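Local structure of choline kinase (Streptococcus pneumoniae, 4R78) at residues Ile132-His137 against Asp251-Ser256; Glu152-Glu157 against Ser171-Val176; Phe177-Arg182 against Tyr263-Asp268; Leu230-Glu235 against Val290-Arg295. The protein probably phosphorylates choline as a choline kinase with a protein kinase-like fold, and is captured here with adenosine monophosphate bound. All coordinates share one frame; numbering follows the deposited sequence.

Contact 1: residues Ile132-His137 against Asp251-Ser256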
# COMPACT_ATOMS: atom_id res chain seq x y z
N ILE A 132 9.81 0.20 -13.31
CA ILE A 132 8.45 -0.11 -12.86
C ILE A 132 7.73 1.15 -12.37
O ILE A 132 6.58 1.40 -12.74
CB ILE A 132 8.41 -1.23 -11.78
CG1 ILE A 132 8.66 -2.60 -12.43
CG2 ILE A 132 7.07 -1.23 -11.03
CD1 ILE A 132 8.88 -3.73 -11.44
N LEU A 133 8.41 1.94 -11.55
CA LEU A 133 7.79 3.16 -11.03
C LEU A 133 7.56 4.18 -12.14
O LEU A 133 6.55 4.88 -12.14
CB LEU A 133 8.60 3.76 -9.88
CG LEU A 133 8.58 2.96 -8.56
CD1 LEU A 133 8.99 3.86 -7.40
CD2 LEU A 133 7.21 2.31 -8.30
N GLN A 134 8.48 4.23 -13.11
CA GLN A 134 8.29 5.08 -14.28
C GLN A 134 7.04 4.66 -15.04
O GLN A 134 6.26 5.50 -15.48
CB GLN A 134 9.49 5.00 -15.21
CG GLN A 134 10.71 5.71 -14.71
CD GLN A 134 11.86 5.62 -15.68
OE1 GLN A 134 12.11 4.56 -16.27
NE2 GLN A 134 12.58 6.72 -15.86
N THR A 135 6.86 3.35 -15.19
CA THR A 135 5.72 2.80 -15.92
C THR A 135 4.39 3.28 -15.32
O THR A 135 3.50 3.72 -16.05
CB THR A 135 5.76 1.26 -15.98
OG1 THR A 135 6.86 0.85 -16.81
CG2 THR A 135 4.47 0.69 -16.55
N ILE A 136 4.27 3.20 -14.00
CA ILE A 136 3.02 3.62 -13.37
C ILE A 136 2.85 5.14 -13.43
O ILE A 136 1.79 5.62 -13.80
CB ILE A 136 2.81 3.04 -11.94
CG1 ILE A 136 1.51 3.57 -11.31
CG2 ILE A 136 3.98 3.34 -11.03
CD1 ILE A 136 0.24 3.18 -12.06
N HIS A 137 3.91 5.89 -13.12
CA HIS A 137 3.78 7.34 -13.06
C HIS A 137 3.59 8.03 -14.41
O HIS A 137 3.04 9.13 -14.46
CB HIS A 137 4.93 7.97 -12.27
CG HIS A 137 4.99 7.50 -10.85
ND1 HIS A 137 6.15 7.54 -10.10
CD2 HIS A 137 4.05 6.95 -10.05
CE1 HIS A 137 5.91 7.06 -8.90
NE2 HIS A 137 4.64 6.69 -8.84
N ASP A 251 12.32 13.30 -17.97
CA ASP A 251 11.54 14.51 -18.19
C ASP A 251 10.09 14.35 -17.70
O ASP A 251 9.52 15.27 -17.11
CB ASP A 251 11.56 14.93 -19.66
CG ASP A 251 11.07 16.35 -19.85
OD1 ASP A 251 9.91 16.53 -20.28
OD2 ASP A 251 11.83 17.29 -19.54
N GLN A 252 9.52 13.17 -17.94
CA GLN A 252 8.14 12.88 -17.53
C GLN A 252 8.02 12.44 -16.07
O GLN A 252 6.91 12.39 -15.53
CB GLN A 252 7.52 11.83 -18.46
CG GLN A 252 7.29 12.32 -19.88
CD GLN A 252 6.45 11.37 -20.72
OE1 GLN A 252 5.56 10.69 -20.21
NE2 GLN A 252 6.73 11.33 -22.02
N THR A 253 9.15 12.12 -15.45
CA THR A 253 9.20 11.80 -14.01
C THR A 253 10.20 12.68 -13.26
O THR A 253 11.24 12.19 -12.81
CB THR A 253 9.50 10.29 -13.75
OG1 THR A 253 10.69 9.89 -14.46
CG2 THR A 253 8.33 9.42 -14.19
N PRO A 254 9.89 13.99 -13.13
CA PRO A 254 10.80 14.87 -12.40
C PRO A 254 10.85 14.52 -10.91
O PRO A 254 9.93 13.89 -10.39
CB PRO A 254 10.18 16.25 -12.60
CG PRO A 254 8.72 15.98 -12.80
CD PRO A 254 8.69 14.71 -13.58
N VAL A 255 11.93 14.94 -10.25
CA VAL A 255 12.16 14.63 -8.84
C VAL A 255 12.20 15.90 -8.00
O VAL A 255 12.82 16.90 -8.39
CB VAL A 255 13.48 13.83 -8.67
CG1 VAL A 255 13.91 13.76 -7.20
CG2 VAL A 255 13.34 12.43 -9.27
N SER A 256 11.55 15.86 -6.84
CA SER A 256 11.61 16.92 -5.84
C SER A 256 12.00 16.31 -4.49
O SER A 256 11.21 15.59 -3.88
CB SER A 256 10.27 17.64 -5.72
OG SER A 256 10.21 18.45 -4.55
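T253 OG1, the atom that Q134 approaches across this contact, is gripped by two groups of its own neighbourhood, Y248 O and S250 OG. Q134 NE2 comes within 3.9 Å of T253 OG1, too far for a direct bond, and it too is hydrogen-bonded to Y248 O. One carbonyl at the end of helix 238-248 therefore serves both sides, and the two side chains meet at roughly a right angle beside it. The methyl of T253 makes the second touch: with OG1 set between the backbone N and the carbonyl carbon (chi1 53°), CG2 points to helix 126-137 and lies 4.2 Å from H137 CB. Beyond CB the imidazole of H137 turns away from T253. Its ND1 bonds to Y248 OH and its NE2 to D226 OD2, while L133 O sits 3.2 Å above one face of the ring, near the rim. The CA atoms of Q134 and T253 are 6.8 Å apart, and only 125 Å² is buried in all. With no polar bond made directly between the two segments, the chemistry implies a connection through Y248, whose carbonyl and phenol each hold a side chain of the helix and whose carbonyl also holds the loop.

Contact 2: residues Glu152-Glu157 against Ser171-Val176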
# COMPACT_ATOMS: atom_id res chain seq x y z
N GLU A 152 -7.07 12.29 4.69
CA GLU A 152 -6.84 10.92 5.14
C GLU A 152 -6.60 10.85 6.65
O GLU A 152 -7.15 9.99 7.33
CB GLU A 152 -5.66 10.29 4.38
CG GLU A 152 -5.57 8.77 4.52
CD GLU A 152 -6.41 8.01 3.50
OE1 GLU A 152 -6.18 6.79 3.36
OE2 GLU A 152 -7.27 8.61 2.84
N ILE A 153 -5.79 11.78 7.16
CA ILE A 153 -5.60 11.91 8.61
C ILE A 153 -6.95 12.03 9.32
O ILE A 153 -7.21 11.33 10.30
CB ILE A 153 -4.68 13.10 8.95
CG1 ILE A 153 -3.24 12.81 8.50
CG2 ILE A 153 -4.71 13.42 10.46
CD1 ILE A 153 -2.37 14.04 8.33
N LYS A 154 -7.81 12.92 8.82
CA LYS A 154 -9.13 13.15 9.43
C LYS A 154 -10.02 11.92 9.40
O LYS A 154 -10.80 11.69 10.32
CB LYS A 154 -9.83 14.34 8.78
CG LYS A 154 -9.13 15.67 9.02
CD LYS A 154 -9.92 16.82 8.41
CE LYS A 154 -9.19 18.14 8.61
NZ LYS A 154 -10.04 19.29 8.19
N LYS A 155 -9.91 11.12 8.34
CA LYS A 155 -10.69 9.89 8.22
C LYS A 155 -10.36 8.91 9.35
O LYS A 155 -11.26 8.36 9.98
CB LYS A 155 -10.49 9.22 6.86
CG LYS A 155 -11.12 9.97 5.70
CD LYS A 155 -11.07 9.14 4.43
CE LYS A 155 -11.91 9.75 3.32
NZ LYS A 155 -11.74 9.01 2.04
N TYR A 156 -9.07 8.71 9.60
CA TYR A 156 -8.64 7.84 10.70
C TYR A 156 -9.05 8.41 12.06
O TYR A 156 -9.47 7.66 12.94
CB TYR A 156 -7.13 7.57 10.65
CG TYR A 156 -6.75 6.59 9.57
CD1 TYR A 156 -7.04 5.23 9.70
CD2 TYR A 156 -6.11 7.01 8.40
CE1 TYR A 156 -6.71 4.32 8.70
CE2 TYR A 156 -5.77 6.11 7.40
CZ TYR A 156 -6.07 4.76 7.56
OH TYR A 156 -5.75 3.86 6.57
N GLU A 157 -8.93 9.73 12.22
CA GLU A 157 -9.32 10.38 13.47
C GLU A 157 -10.79 10.16 13.79
O GLU A 157 -11.16 10.00 14.96
CB GLU A 157 -9.00 11.88 13.42
CG GLU A 157 -7.51 12.18 13.50
CD GLU A 157 -7.21 13.65 13.44
OE1 GLU A 157 -7.92 14.39 12.73
OE2 GLU A 157 -6.24 14.08 14.10
N SER A 171 0.33 19.43 19.17
CA SER A 171 1.50 20.10 18.57
C SER A 171 2.02 19.38 17.32
O SER A 171 2.40 20.03 16.35
CB SER A 171 2.61 20.26 19.60
OG SER A 171 2.26 21.23 20.58
N VAL A 172 2.06 18.05 17.36
CA VAL A 172 2.51 17.29 16.20
C VAL A 172 1.52 17.44 15.03
O VAL A 172 1.93 17.72 13.90
CB VAL A 172 2.76 15.80 16.57
CG1 VAL A 172 3.05 14.97 15.33
CG2 VAL A 172 3.92 15.69 17.56
N ARG A 173 0.24 17.27 15.34
CA ARG A 173 -0.84 17.40 14.35
C ARG A 173 -0.77 18.74 13.63
O ARG A 173 -0.78 18.80 12.40
CB ARG A 173 -2.19 17.23 15.03
CG ARG A 173 -3.37 17.15 14.10
CD ARG A 173 -4.67 17.11 14.88
NE ARG A 173 -5.80 16.79 14.01
CZ ARG A 173 -6.56 17.68 13.39
NH1 ARG A 173 -6.33 18.98 13.54
NH2 ARG A 173 -7.56 17.28 12.62
N ASN A 174 -0.69 19.83 14.39
CA ASN A 174 -0.64 21.16 13.80
C ASN A 174 0.59 21.37 12.93
O ASN A 174 0.51 22.00 11.87
CB ASN A 174 -0.74 22.25 14.88
CG ASN A 174 -2.08 22.25 15.60
OD1 ASN A 174 -2.16 22.60 16.77
ND2 ASN A 174 -3.14 21.85 14.90
N ALA A 175 1.73 20.83 13.36
CA ALA A 175 2.95 20.90 12.56
C ALA A 175 2.80 20.12 11.25
O ALA A 175 3.24 20.58 10.20
CB ALA A 175 4.15 20.40 13.35
N VAL A 176 2.17 18.95 11.32
CA VAL A 176 1.90 18.15 10.12
C VAL A 176 0.96 18.89 9.16
O VAL A 176 1.25 19.00 7.97
CB VAL A 176 1.35 16.75 10.48
CG1 VAL A 176 0.87 16.01 9.23
CG2 VAL A 176 2.42 15.93 11.19
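R173 is the first residue of 171-176 to reach the other helix, and it does so by length. Its CG stands anti to the backbone N (chi1 -172°) and the chain runs extended to NE, which carries the guanidinium across to E157. The grip is side-on and two-pronged: R173 NE gives a hydrogen to E157 OE2 at 2.7 Å, and R173 NH2 gives one to E157 OE1 at 2.9 Å. Both oxygens use their syn lone pairs, both bonds are nearly straight, and the carboxylate and guanidinium planes differ by just 8°, so the salt bridge holds each group against rotation. Y169 OH is a further partner of E157 OE2. K154 CG approaches the guanidinium obliquely, 4.2 Å from R173 NH2. One helical turn later V176 supplies the apolar part, its CG1 meeting I153 CD1 at 3.9 Å; L266 packs on V176 and I270 on I153, both from helix 257-280. The segment axes come no nearer than 12.9 Å and run at 151°, a wide spacing that the extended R173 and E157 side chains span. Two successive, nearly antiparallel helices of this kind form a helical hairpin, here within the helical lobe of the kinase-like fold.

Contact 3: residues Phe177-Arg182 against Tyr263-Asp268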
# COMPACT_ATOMS: atom_id res chain seq x y z
N PHE A 177 -0.13 19.43 9.70
CA PHE A 177 -1.10 20.17 8.87
C PHE A 177 -0.53 21.46 8.26
O PHE A 177 -1.06 21.95 7.26
CB PHE A 177 -2.39 20.45 9.64
CG PHE A 177 -3.40 19.33 9.58
CD1 PHE A 177 -4.38 19.30 8.58
CD2 PHE A 177 -3.38 18.30 10.52
CE1 PHE A 177 -5.31 18.27 8.53
CE2 PHE A 177 -4.31 17.26 10.46
CZ PHE A 177 -5.28 17.24 9.47
N SER A 178 0.53 22.00 8.87
CA SER A 178 1.19 23.19 8.33
C SER A 178 1.90 22.89 7.01
O SER A 178 2.20 23.80 6.24
CB SER A 178 2.17 23.79 9.35
OG SER A 178 3.41 23.09 9.36
N LEU A 179 2.17 21.61 6.76
CA LEU A 179 2.83 21.19 5.52
C LEU A 179 1.95 21.31 4.28
O LEU A 179 2.46 21.35 3.16
CB LEU A 179 3.37 19.76 5.66
CG LEU A 179 4.40 19.54 6.78
CD1 LEU A 179 4.71 18.06 6.96
CD2 LEU A 179 5.68 20.34 6.54
N GLU A 180 0.63 21.39 4.48
CA GLU A 180 -0.31 21.53 3.37
C GLU A 180 -0.04 22.80 2.56
O GLU A 180 -0.04 22.76 1.33
CB GLU A 180 -1.77 21.51 3.87
CG GLU A 180 -2.81 21.45 2.75
CD GLU A 180 -4.22 21.13 3.23
OE1 GLU A 180 -4.50 21.22 4.44
OE2 GLU A 180 -5.05 20.79 2.37
N LYS A 181 0.21 23.91 3.26
CA LYS A 181 0.53 25.19 2.63
C LYS A 181 1.81 25.13 1.80
O LYS A 181 1.87 25.69 0.70
CB LYS A 181 0.61 26.31 3.68
CG LYS A 181 1.09 27.68 3.17
CD LYS A 181 0.11 28.31 2.20
CE LYS A 181 0.64 29.64 1.67
NZ LYS A 181 -0.31 30.24 0.69
N ARG A 182 2.84 24.46 2.33
CA ARG A 182 4.10 24.31 1.62
C ARG A 182 3.89 23.50 0.34
O ARG A 182 4.37 23.88 -0.72
CB ARG A 182 5.18 23.68 2.50
CG ARG A 182 6.55 23.53 1.82
CD ARG A 182 7.10 24.87 1.32
NE ARG A 182 8.43 24.74 0.74
CZ ARG A 182 9.08 25.69 0.08
NH1 ARG A 182 8.51 26.88 -0.12
NH2 ARG A 182 10.29 25.46 -0.41
N TYR A 263 6.41 14.05 2.26
CA TYR A 263 5.56 12.87 2.18
C TYR A 263 5.96 11.76 3.15
O TYR A 263 5.10 11.03 3.62
CB TYR A 263 5.42 12.36 0.74
CG TYR A 263 4.59 13.29 -0.13
CD1 TYR A 263 3.34 13.74 0.31
CD2 TYR A 263 5.04 13.71 -1.37
CE1 TYR A 263 2.57 14.59 -0.47
CE2 TYR A 263 4.27 14.57 -2.17
CZ TYR A 263 3.04 15.00 -1.71
OH TYR A 263 2.27 15.84 -2.48
N LYS A 264 7.25 11.66 3.47
CA LYS A 264 7.72 10.73 4.51
C LYS A 264 7.03 11.04 5.84
O LYS A 264 6.57 10.14 6.53
CB LYS A 264 9.24 10.79 4.67
CG LYS A 264 10.04 10.10 3.56
CD LYS A 264 11.52 10.20 3.85
CE LYS A 264 12.37 9.48 2.82
NZ LYS A 264 13.81 9.81 3.01
N ILE A 265 6.96 12.33 6.20
CA ILE A 265 6.31 12.75 7.44
C ILE A 265 4.81 12.44 7.42
O ILE A 265 4.26 11.94 8.40
CB ILE A 265 6.54 14.26 7.72
CG1 ILE A 265 8.02 14.54 7.97
CG2 ILE A 265 5.71 14.72 8.92
CD1 ILE A 265 8.41 16.00 7.81
N LEU A 266 4.17 12.71 6.28
CA LEU A 266 2.74 12.45 6.15
C LEU A 266 2.44 10.97 6.24
O LEU A 266 1.45 10.57 6.85
CB LEU A 266 2.20 13.05 4.85
CG LEU A 266 2.19 14.57 4.72
CD1 LEU A 266 1.58 14.99 3.41
CD2 LEU A 266 1.43 15.21 5.86
N GLN A 267 3.30 10.14 5.65
CA GLN A 267 3.14 8.69 5.70
C GLN A 267 3.28 8.14 7.11
O GLN A 267 2.46 7.34 7.55
CB GLN A 267 4.12 8.01 4.74
CG GLN A 267 3.64 8.09 3.30
CD GLN A 267 4.73 7.94 2.26
OE1 GLN A 267 4.61 8.44 1.13
NE2 GLN A 267 5.80 7.24 2.61
N ASP A 268 4.32 8.56 7.83
CA ASP A 268 4.49 8.11 9.20
C ASP A 268 3.30 8.50 10.08
O ASP A 268 2.85 7.70 10.91
CB ASP A 268 5.80 8.62 9.79
CG ASP A 268 6.98 7.73 9.45
OD1 ASP A 268 6.78 6.53 9.17
OD2 ASP A 268 8.12 8.23 9.47
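The backbones of 177-182 and 263-268 stay well apart, their nearest CA atoms, those of L179 and L266, lying 8.8 Å from each other, so side chains alone bridge the gap. L179 does the work from its side. Its CB points toward helix 257-280, and the CD1 branch reaches I265 CG2 at 4.0 Å. The two side chains cross at about a right angle, so that the leucine meets the isoleucine with one methyl and does not lie along it. I265 CD1 is also close, 4.3 Å from L179 CD1, which places the leucine methyl against both ends of the branched side chain. In I265 the first torsion (chi1 -65°) leaves CG2 anti to the backbone N, and from there it faces L179. On the neighbouring position of the same helix L266 CD2 comes to 4.5 Å from L179 CD1, a looser touch. All three residues are buried, although the area lost between the segments is a modest 109 Å²; other helices cover them too. Y303 and L300 of helix 288-303 pack on L179 and I265 respectively, and P149 and F150 reach L266. Farther out, R182 forms a salt bridge with E258, a polar link between helices 179-186 and 257-280. One leucine set against consecutive apolar residues of a long helix, with further helices around them, is helix-to-helix packing in the hydrophobic core of the helical lobe of the protein kinase-like fold.

Contact 4: residues Leu230-Glu235 against Val290-Arg295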
# COMPACT_ATOMS: atom_id res chain seq x y z
N LEU A 230 8.62 4.11 -1.02
CA LEU A 230 9.67 3.15 -1.35
C LEU A 230 10.89 3.35 -0.45
O LEU A 230 11.39 2.41 0.17
CB LEU A 230 10.08 3.28 -2.82
CG LEU A 230 11.11 2.26 -3.32
CD1 LEU A 230 10.48 0.90 -3.55
CD2 LEU A 230 11.76 2.77 -4.60
N PHE A 231 11.34 4.60 -0.36
CA PHE A 231 12.54 4.95 0.40
C PHE A 231 12.35 4.69 1.90
O PHE A 231 13.20 4.07 2.54
CB PHE A 231 12.91 6.42 0.18
CG PHE A 231 13.34 6.76 -1.22
CD1 PHE A 231 13.53 5.78 -2.18
CD2 PHE A 231 13.60 8.08 -1.56
CE1 PHE A 231 13.96 6.10 -3.47
CE2 PHE A 231 14.03 8.43 -2.84
CZ PHE A 231 14.21 7.44 -3.80
N LEU A 232 11.22 5.15 2.44
CA LEU A 232 10.96 5.05 3.87
C LEU A 232 10.72 3.61 4.33
O LEU A 232 11.27 3.18 5.35
CB LEU A 232 9.78 5.93 4.28
CG LEU A 232 9.52 6.16 5.77
CD1 LEU A 232 10.72 6.81 6.44
CD2 LEU A 232 8.27 6.99 5.98
N GLU A 233 9.91 2.88 3.57
CA GLU A 233 9.54 1.52 3.95
C GLU A 233 10.70 0.52 3.87
O GLU A 233 10.68 -0.50 4.56
CB GLU A 233 8.34 1.01 3.14
CG GLU A 233 7.05 1.84 3.31
CD GLU A 233 6.32 1.60 4.63
OE1 GLU A 233 6.84 0.92 5.53
OE2 GLU A 233 5.18 2.12 4.75
N SER A 234 11.70 0.82 3.05
CA SER A 234 12.89 -0.03 2.95
C SER A 234 14.12 0.59 3.61
O SER A 234 15.23 0.05 3.49
CB SER A 234 13.20 -0.39 1.50
OG SER A 234 12.26 -1.32 0.99
N GLU A 235 13.93 1.72 4.30
CA GLU A 235 15.00 2.44 4.99
C GLU A 235 16.24 2.64 4.10
O GLU A 235 17.35 2.25 4.46
CB GLU A 235 15.36 1.75 6.31
CG GLU A 235 14.22 1.69 7.31
CD GLU A 235 14.68 1.29 8.69
OE1 GLU A 235 15.65 1.89 9.20
OE2 GLU A 235 14.06 0.39 9.28
N VAL A 290 3.77 3.46 17.36
CA VAL A 290 4.53 4.34 18.26
C VAL A 290 5.83 4.80 17.59
O VAL A 290 6.16 5.99 17.60
CB VAL A 290 4.82 3.64 19.62
CG1 VAL A 290 5.85 4.41 20.45
CG2 VAL A 290 3.53 3.43 20.41
N ASN A 291 6.55 3.85 17.00
CA ASN A 291 7.82 4.12 16.34
C ASN A 291 7.69 4.93 15.06
O ASN A 291 8.51 5.80 14.78
CB ASN A 291 8.59 2.82 16.10
CG ASN A 291 9.02 2.15 17.40
OD1 ASN A 291 9.10 2.79 18.45
ND2 ASN A 291 9.31 0.85 17.33
N ARG A 292 6.65 4.65 14.27
CA ARG A 292 6.40 5.46 13.08
C ARG A 292 6.07 6.89 13.46
O ARG A 292 6.57 7.84 12.85
CB ARG A 292 5.30 4.85 12.20
CG ARG A 292 5.71 3.56 11.50
CD ARG A 292 4.89 3.29 10.27
NE ARG A 292 5.27 4.21 9.19
CZ ARG A 292 5.16 3.95 7.89
NH1 ARG A 292 5.55 4.86 7.01
NH2 ARG A 292 4.66 2.80 7.46
N TYR A 293 5.25 7.05 14.49
CA TYR A 293 4.89 8.38 14.98
C TYR A 293 6.11 9.17 15.44
O TYR A 293 6.26 10.34 15.09
CB TYR A 293 3.87 8.24 16.11
CG TYR A 293 3.38 9.55 16.68
CD1 TYR A 293 2.31 10.23 16.09
CD2 TYR A 293 3.95 10.09 17.84
CE1 TYR A 293 1.85 11.43 16.62
CE2 TYR A 293 3.49 11.28 18.38
CZ TYR A 293 2.44 11.94 17.77
OH TYR A 293 1.96 13.11 18.30
N GLN A 294 7.00 8.52 16.20
CA GLN A 294 8.24 9.15 16.64
C GLN A 294 9.12 9.57 15.45
O GLN A 294 9.79 10.60 15.50
CB GLN A 294 8.99 8.24 17.62
CG GLN A 294 10.35 8.79 18.12
CD GLN A 294 10.28 10.24 18.61
OE1 GLN A 294 9.31 10.66 19.23
NE2 GLN A 294 11.33 11.00 18.33
N ARG A 295 9.10 8.77 14.39
CA ARG A 295 9.84 9.12 13.18
C ARG A 295 9.25 10.34 12.46
O ARG A 295 9.98 11.12 11.85
CB ARG A 295 9.96 7.91 12.25
CG ARG A 295 11.02 8.06 11.15
CD ARG A 295 11.31 6.73 10.47
NE ARG A 295 10.10 6.15 9.87
CZ ARG A 295 10.00 4.91 9.40
NH1 ARG A 295 11.04 4.08 9.43
NH2 ARG A 295 8.85 4.49 8.89
O HOH W 1 10.71 1.66 7.68
O HOH W 2 5.58 4.95 4.17
O HOH W 3 7.94 1.82 8.06
O HOH W 4 13.88 4.54 10.08
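E233 and R292 form the one direct salt bridge, R292 NH2 donating to E233 OE2 at 2.8 Å. The carboxylate and guanidinium planes are nearly perpendicular, 87° apart, and the nitrogen meets the oxygen on its syn side, 29° out of the carboxylate plane. Beside it L232 CD1 lies over the centre of the R295 guanidinium, 3.5 Å above that face, while L232 CD2 reaches R292 NH1 at 3.6 Å. With CG turned opposite the backbone N (chi1 -169°), the leucine fork points at helix 288-303 and presents one methyl to each arginine.

Four waters add to the first shell. One molecule joins L232 O to R295 NH1, a second joins E233 OE2 to R292 NH1, and a third connects E233 OE1 with R295 NH2; a fourth, between R295 NH1 and E235 OE1, is weakly held on the glutamate side. The next shell is D268, which positions both arginines through salt bridges: D268 OD1 pairs with R292 NE and D268 OD2 with R295 NE. Y288 OH is another partner of R292 NH2. E235, with positive phi, closes helix 223-233 in a Schellman motif. That helix end meets helix 288-303 across D268 of helix 257-280, and L230 and F231 face helix 238-248 instead.

Overall arrangement
Contacts 2 and 3 form a close pair, with centres about 9 Å apart, and they touch where V176 meets L266 and K154 meets F177. The centres of contacts 3 and 4 are about 14 Å apart, while V172 packs on Y293 between contacts 2 and 4. Contact 1 is more remote, about 21 to 28 Å from the other centres, but L133 touches L230 of contact 4. Along the chain contact 2 is nested inside the loop closed by contact 1, whereas contacts 1, 3 and 4 interleave. Helices distant in sequence are thereby woven into one helical lobe: helix 257-280 carries one side of contact 3 and touches contacts 2 and 4, and the loop of contact 1 leads into it.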